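Local structure of ABC transporter (Thermotoga maritima, 1JI0) at residues Leu12-Tyr15 with Ala21-Gly24; Gly61-Ile64 with Asp69-Asn72. The protein binds ATP and probably hydrolyses it to drive branched-chain amino acid transport, as in related ATP-binding subunits of ABC transporters. All coordinates share one frame; numbering follows the deposited sequence.

Contact 1. Residues Leu12-Tyr15 with Ala21-Gly24; sequences LHVY and AIKG
Val14 and Ile22 face each other as a hydrogen-bonded antiparallel pair, and each satisfies the other's backbone. The amide of Val14 reaches the carbonyl of Ile22 (N to O, 2.9 Å). The return bond runs from Ile22 N to Val14 O at 3.2 Å. Ala21 and Ile22 both stand against Val14, which makes a classic beta bulge in this hairpin of strands 5-16 and 19-23. Ile22 O also receives a CA-H contact from His13 CA, 3.2 Å away. In His13, CG lies anti to the carbonyl carbon, on the backbone N side (chi1 -86°), which carries the ring toward Gly24, whose N sits over the centre of one ring face. The ring's ND1 is hydrogen-bonded to His20 NE2, which would limit its rotation. On the sheet face of Val14 and Ile22, the two side chains run alongside one another in the same direction, with Val14 CB 3.8 Å from Ile22 CG1. Both touch Thr47 of helix 45-52, which follows the Walker A loop. The backbone bonds thus tie the two strands together, while the apolar side chains of Val14 and Ile22 are what the hairpin turns toward the ATP-binding P-loop region, and the imidazole closes over the chain where it turns at Gly24.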
ATOM      1  N   LEU A  12     -13.105 -13.543   0.592  1.00 29.33           N
ATOM      2  CA  LEU A  12     -11.776 -14.071   0.856  1.00 29.88           C
ATOM      3  C   LEU A  12     -11.654 -14.708   2.232  1.00 29.16           C
ATOM      4  O   LEU A  12     -12.084 -14.137   3.232  1.00 28.33           O
ATOM      5  CB  LEU A  12     -10.731 -12.958   0.730  1.00 29.42           C
ATOM      6  CG  LEU A  12      -9.297 -13.284   1.173  1.00 30.40           C
ATOM      7  CD1 LEU A  12      -8.722 -14.391   0.311  1.00 30.29           C
ATOM      8  CD2 LEU A  12      -8.429 -12.036   1.088  1.00 29.32           C
ATOM      9  N   HIS A  13     -11.067 -15.903   2.259  1.00 29.56           N
ATOM     10  CA  HIS A  13     -10.832 -16.643   3.497  1.00 29.55           C
ATOM     11  C   HIS A  13      -9.362 -17.009   3.523  1.00 29.50           C
ATOM     12  O   HIS A  13      -8.821 -17.486   2.528  1.00 30.02           O
ATOM     13  CB  HIS A  13     -11.674 -17.923   3.548  1.00 29.69           C
ATOM     14  CG  HIS A  13     -13.051 -17.715   4.087  1.00 29.18           C
ATOM     15  ND1 HIS A  13     -13.332 -17.741   5.436  1.00 29.38           N
ATOM     16  CD2 HIS A  13     -14.216 -17.422   3.465  1.00 28.60           C
ATOM     17  CE1 HIS A  13     -14.613 -17.471   5.622  1.00 28.54           C
ATOM     18  NE2 HIS A  13     -15.172 -17.273   4.441  1.00 29.69           N
ATOM     19  N   VAL A  14      -8.709 -16.770   4.652  1.00 29.89           N
ATOM     20  CA  VAL A  14      -7.300 -17.106   4.769  1.00 30.74           C
ATOM     21  C   VAL A  14      -7.050 -17.812   6.088  1.00 32.35           C
ATOM     22  O   VAL A  14      -7.416 -17.316   7.156  1.00 30.97           O
ATOM     23  CB  VAL A  14      -6.403 -15.863   4.679  1.00 30.20           C
ATOM     24  CG1 VAL A  14      -4.943 -16.258   4.873  1.00 30.35           C
ATOM     25  CG2 VAL A  14      -6.581 -15.195   3.317  1.00 31.00           C
ATOM     26  N   TYR A  15      -6.437 -18.988   5.992  1.00 34.39           N
ATOM     27  CA  TYR A  15      -6.115 -19.809   7.152  1.00 35.43           C
ATOM     28  C   TYR A  15      -4.629 -20.094   7.121  1.00 36.83           C
ATOM     29  O   TYR A  15      -4.087 -20.452   6.080  1.00 38.75           O
ATOM     30  CB  TYR A  15      -6.829 -21.158   7.086  1.00 34.09           C
ATOM     31  CG  TYR A  15      -8.338 -21.139   7.109  1.00 32.92           C
ATOM     32  CD1 TYR A  15      -9.039 -21.386   8.289  1.00 32.42           C
ATOM     33  CD2 TYR A  15      -9.069 -20.980   5.929  1.00 32.39           C
ATOM     34  CE1 TYR A  15     -10.433 -21.493   8.290  1.00 33.66           C
ATOM     35  CE2 TYR A  15     -10.454 -21.082   5.918  1.00 31.92           C
ATOM     36  CZ  TYR A  15     -11.132 -21.343   7.097  1.00 33.12           C
ATOM     37  OH  TYR A  15     -12.501 -21.489   7.074  1.00 32.88           O
ATOM     38  N   ALA A  21      -7.361 -16.377   9.992  1.00 31.52           N
ATOM     39  CA  ALA A  21      -7.067 -14.953   9.887  1.00 30.45           C
ATOM     40  C   ALA A  21      -8.125 -14.088   9.203  1.00 30.80           C
ATOM     41  O   ALA A  21      -8.605 -13.121   9.788  1.00 31.22           O
ATOM     42  CB  ALA A  21      -5.728 -14.768   9.201  1.00 29.00           C
ATOM     43  N   ILE A  22      -8.471 -14.419   7.961  1.00 29.68           N
ATOM     44  CA  ILE A  22      -9.474 -13.659   7.224  1.00 27.54           C
ATOM     45  C   ILE A  22     -10.695 -14.545   7.050  1.00 27.76           C
ATOM     46  O   ILE A  22     -10.589 -15.650   6.529  1.00 27.00           O
ATOM     47  CB  ILE A  22      -8.947 -13.224   5.846  1.00 28.03           C
ATOM     48  CG1 ILE A  22      -7.620 -12.476   5.997  1.00 25.98           C
ATOM     49  CG2 ILE A  22      -9.968 -12.333   5.165  1.00 26.68           C
ATOM     50  CD1 ILE A  22      -7.713 -11.214   6.847  1.00 28.35           C
ATOM     51  N   LYS A  23     -11.852 -14.060   7.483  1.00 28.26           N
ATOM     52  CA  LYS A  23     -13.071 -14.854   7.406  1.00 30.58           C
ATOM     53  C   LYS A  23     -14.135 -14.407   6.409  1.00 29.60           C
ATOM     54  O   LYS A  23     -15.251 -14.100   6.805  1.00 29.88           O
ATOM     55  CB  LYS A  23     -13.699 -14.935   8.796  1.00 32.11           C
ATOM     56  CG  LYS A  23     -12.694 -15.249   9.891  1.00 35.11           C
ATOM     57  CD  LYS A  23     -13.331 -15.139  11.259  1.00 37.54           C
ATOM     58  CE  LYS A  23     -12.324 -15.412  12.358  1.00 37.80           C
ATOM     59  NZ  LYS A  23     -12.941 -15.209  13.690  1.00 39.29           N
ATOM     60  N   GLY A  24     -13.791 -14.386   5.125  1.00 30.39           N
ATOM     61  CA  GLY A  24     -14.749 -14.013   4.091  1.00 31.04           C
ATOM     62  C   GLY A  24     -14.999 -12.527   3.898  1.00 30.21           C
ATOM     63  O   GLY A  24     -16.118 -12.056   4.073  1.00 32.82           O
TER

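Contact 2. Residues Gly61-Ile64 with Asp69-Asn72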
ATOM      1  N   GLY A  61     -12.662 -18.067  -1.806  1.00 35.60           N
ATOM      2  CA  GLY A  61     -12.866 -16.752  -2.392  1.00 34.28           C
ATOM      3  C   GLY A  61     -11.908 -16.454  -3.530  1.00 33.55           C
ATOM      4  O   GLY A  61     -11.067 -17.284  -3.881  1.00 32.84           O
ATOM      5  N   LYS A  62     -12.030 -15.270  -4.123  1.00 31.98           N
ATOM      6  CA  LYS A  62     -11.139 -14.911  -5.212  1.00 32.41           C
ATOM      7  C   LYS A  62     -10.668 -13.468  -5.184  1.00 29.84           C
ATOM      8  O   LYS A  62     -11.305 -12.589  -4.607  1.00 27.52           O
ATOM      9  CB  LYS A  62     -11.782 -15.206  -6.569  1.00 35.17           C
ATOM     10  CG  LYS A  62     -13.045 -14.437  -6.852  1.00 39.82           C
ATOM     11  CD  LYS A  62     -13.540 -14.703  -8.275  1.00 42.56           C
ATOM     12  CE  LYS A  62     -13.820 -16.184  -8.509  1.00 44.52           C
ATOM     13  NZ  LYS A  62     -14.434 -16.427  -9.853  1.00 46.82           N
ATOM     14  N   ILE A  63      -9.525 -13.259  -5.820  1.00 28.31           N
ATOM     15  CA  ILE A  63      -8.893 -11.959  -5.919  1.00 28.84           C
ATOM     16  C   ILE A  63      -8.840 -11.697  -7.413  1.00 28.48           C
ATOM     17  O   ILE A  63      -8.261 -12.477  -8.171  1.00 29.61           O
ATOM     18  CB  ILE A  63      -7.469 -12.000  -5.324  1.00 28.86           C
ATOM     19  CG1 ILE A  63      -7.548 -12.476  -3.867  1.00 30.03           C
ATOM     20  CG2 ILE A  63      -6.828 -10.621  -5.390  1.00 28.68           C
ATOM     21  CD1 ILE A  63      -6.215 -12.499  -3.133  1.00 32.73           C
ATOM     22  N   ILE A  64      -9.475 -10.610  -7.830  1.00 26.28           N
ATOM     23  CA  ILE A  64      -9.546 -10.254  -9.235  1.00 24.73           C
ATOM     24  C   ILE A  64      -8.805  -8.950  -9.509  1.00 22.99           C
ATOM     25  O   ILE A  64      -9.125  -7.920  -8.929  1.00 22.52           O
ATOM     26  CB  ILE A  64     -11.028 -10.115  -9.656  1.00 24.80           C
ATOM     27  CG1 ILE A  64     -11.796 -11.372  -9.238  1.00 25.74           C
ATOM     28  CG2 ILE A  64     -11.131  -9.919 -11.165  1.00 23.90           C
ATOM     29  CD1 ILE A  64     -13.303 -11.243  -9.347  1.00 27.54           C
ATOM     30  N   ASP A  69      -8.931 -13.219 -12.599  1.00 30.65           N
ATOM     31  CA  ASP A  69      -8.802 -13.980 -11.359  1.00 31.19           C
ATOM     32  C   ASP A  69      -7.329 -14.336 -11.197  1.00 30.35           C
ATOM     33  O   ASP A  69      -6.780 -15.078 -12.007  1.00 30.29           O
ATOM     34  CB  ASP A  69      -9.629 -15.268 -11.434  1.00 33.41           C
ATOM     35  CG  ASP A  69      -9.656 -16.023 -10.119  1.00 36.52           C
ATOM     36  OD1 ASP A  69      -8.625 -16.033  -9.410  1.00 37.65           O
ATOM     37  OD2 ASP A  69     -10.704 -16.619  -9.793  1.00 38.54           O
ATOM     38  N   ILE A  70      -6.686 -13.790 -10.166  1.00 28.44           N
ATOM     39  CA  ILE A  70      -5.274 -14.058  -9.915  1.00 27.24           C
ATOM     40  C   ILE A  70      -5.128 -14.768  -8.579  1.00 27.82           C
ATOM     41  O   ILE A  70      -4.047 -14.799  -8.000  1.00 29.18           O
ATOM     42  CB  ILE A  70      -4.432 -12.756  -9.859  1.00 26.62           C
ATOM     43  CG1 ILE A  70      -5.027 -11.796  -8.821  1.00 24.66           C
ATOM     44  CG2 ILE A  70      -4.369 -12.108 -11.231  1.00 25.41           C
ATOM     45  CD1 ILE A  70      -4.108 -10.656  -8.461  1.00 23.29           C
ATOM     46  N   THR A  71      -6.236 -15.313  -8.089  1.00 28.41           N
ATOM     47  CA  THR A  71      -6.262 -16.021  -6.823  1.00 31.99           C
ATOM     48  C   THR A  71      -5.220 -17.129  -6.774  1.00 34.34           C
ATOM     49  O   THR A  71      -5.237 -18.052  -7.591  1.00 34.70           O
ATOM     50  CB  THR A  71      -7.632 -16.650  -6.574  1.00 31.66           C
ATOM     51  OG1 THR A  71      -8.648 -15.667  -6.784  1.00 34.09           O
ATOM     52  CG2 THR A  71      -7.731 -17.166  -5.152  1.00 33.46           C
ATOM     53  N   ASN A  72      -4.310 -17.018  -5.812  1.00 35.84           N
ATOM     54  CA  ASN A  72      -3.251 -17.998  -5.605  1.00 36.76           C
ATOM     55  C   ASN A  72      -2.201 -18.119  -6.704  1.00 37.92           C
ATOM     56  O   ASN A  72      -1.497 -19.125  -6.788  1.00 37.99           O
ATOM     57  CB  ASN A  72      -3.865 -19.369  -5.306  1.00 36.77           C
ATOM     58  CG  ASN A  72      -4.551 -19.404  -3.962  1.00 35.40           C
ATOM     59  OD1 ASN A  72      -3.986 -18.956  -2.962  1.00 36.87           O
ATOM     60  ND2 ASN A  72      -5.772 -19.932  -3.922  1.00 35.33           N
TER
HETATM   61  O   HOH W   1     -12.065 -17.343 -12.008  1.00 59.81           O
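Thr71 OG1 is held from two sides of the hydrogen-bond network: it accepts from the amide of Ile63 across the contact, at 2.7 Å and an N-H...O angle of 163°, and donates to Asp69 OD1. Because the hydroxyl donates its hydrogen bond to the carboxylate, its oxygen can accept from Ile63 N; Asp69 thereby positions the group that receives the strand. OD1 has two donors, both from Thr71: OG1 at 2.7 Å, which meets it from above the carboxylate plane, and the backbone N at 2.8 Å, arriving nearly along the C-O axis. The bond to the amide two residues on makes an Asx turn, by which the chain leaves the short strand 68-69 of the hairpin with strand 60-65 and heads for helix 75-80. Ile70 N in turn donates to Ile63 O (2.9 Å), so both polar backbone atoms of Ile63 are engaged. The other carboxylate oxygen, OD2, faces Lys62, whose side chain crosses that of Asp69 at about a right angle. Bent at chi3 (59°), the lysine chain brings CE beside OD2, but the salt bridge from NZ to OD2 is long, 3.7 Å; a water donates to OD2 and accepts weakly from NZ. Beside these polar groups, Ile63 CG2 packs on Ile70 CG1 at 4.0 Å, and Ile70 also touches Met81.

In the fold
Contacts 1 and 2 belong to one antiparallel sheet, and both segments of contact 1 precede those of contact 2 in the chain. Their centres lie about 13 Å apart and their nearest atoms about 4 Å, without touching. Strand 5-16 is common ground: it pairs with strand 19-23 in contact 1 and, antiparallel, with strand 60-65, the strand of contact 2. Helix 45-52, which follows the Walker A loop, comes between the two in sequence. Contact 1 borders the ATP site, with the side chain of Ala21 about 4 Å from the nucleotide, whereas that of Ile63 in contact 2 is about 14 Å away. The antiparallel sheet of this ATP-binding domain thus carries one hairpin at the nucleotide and another away from it.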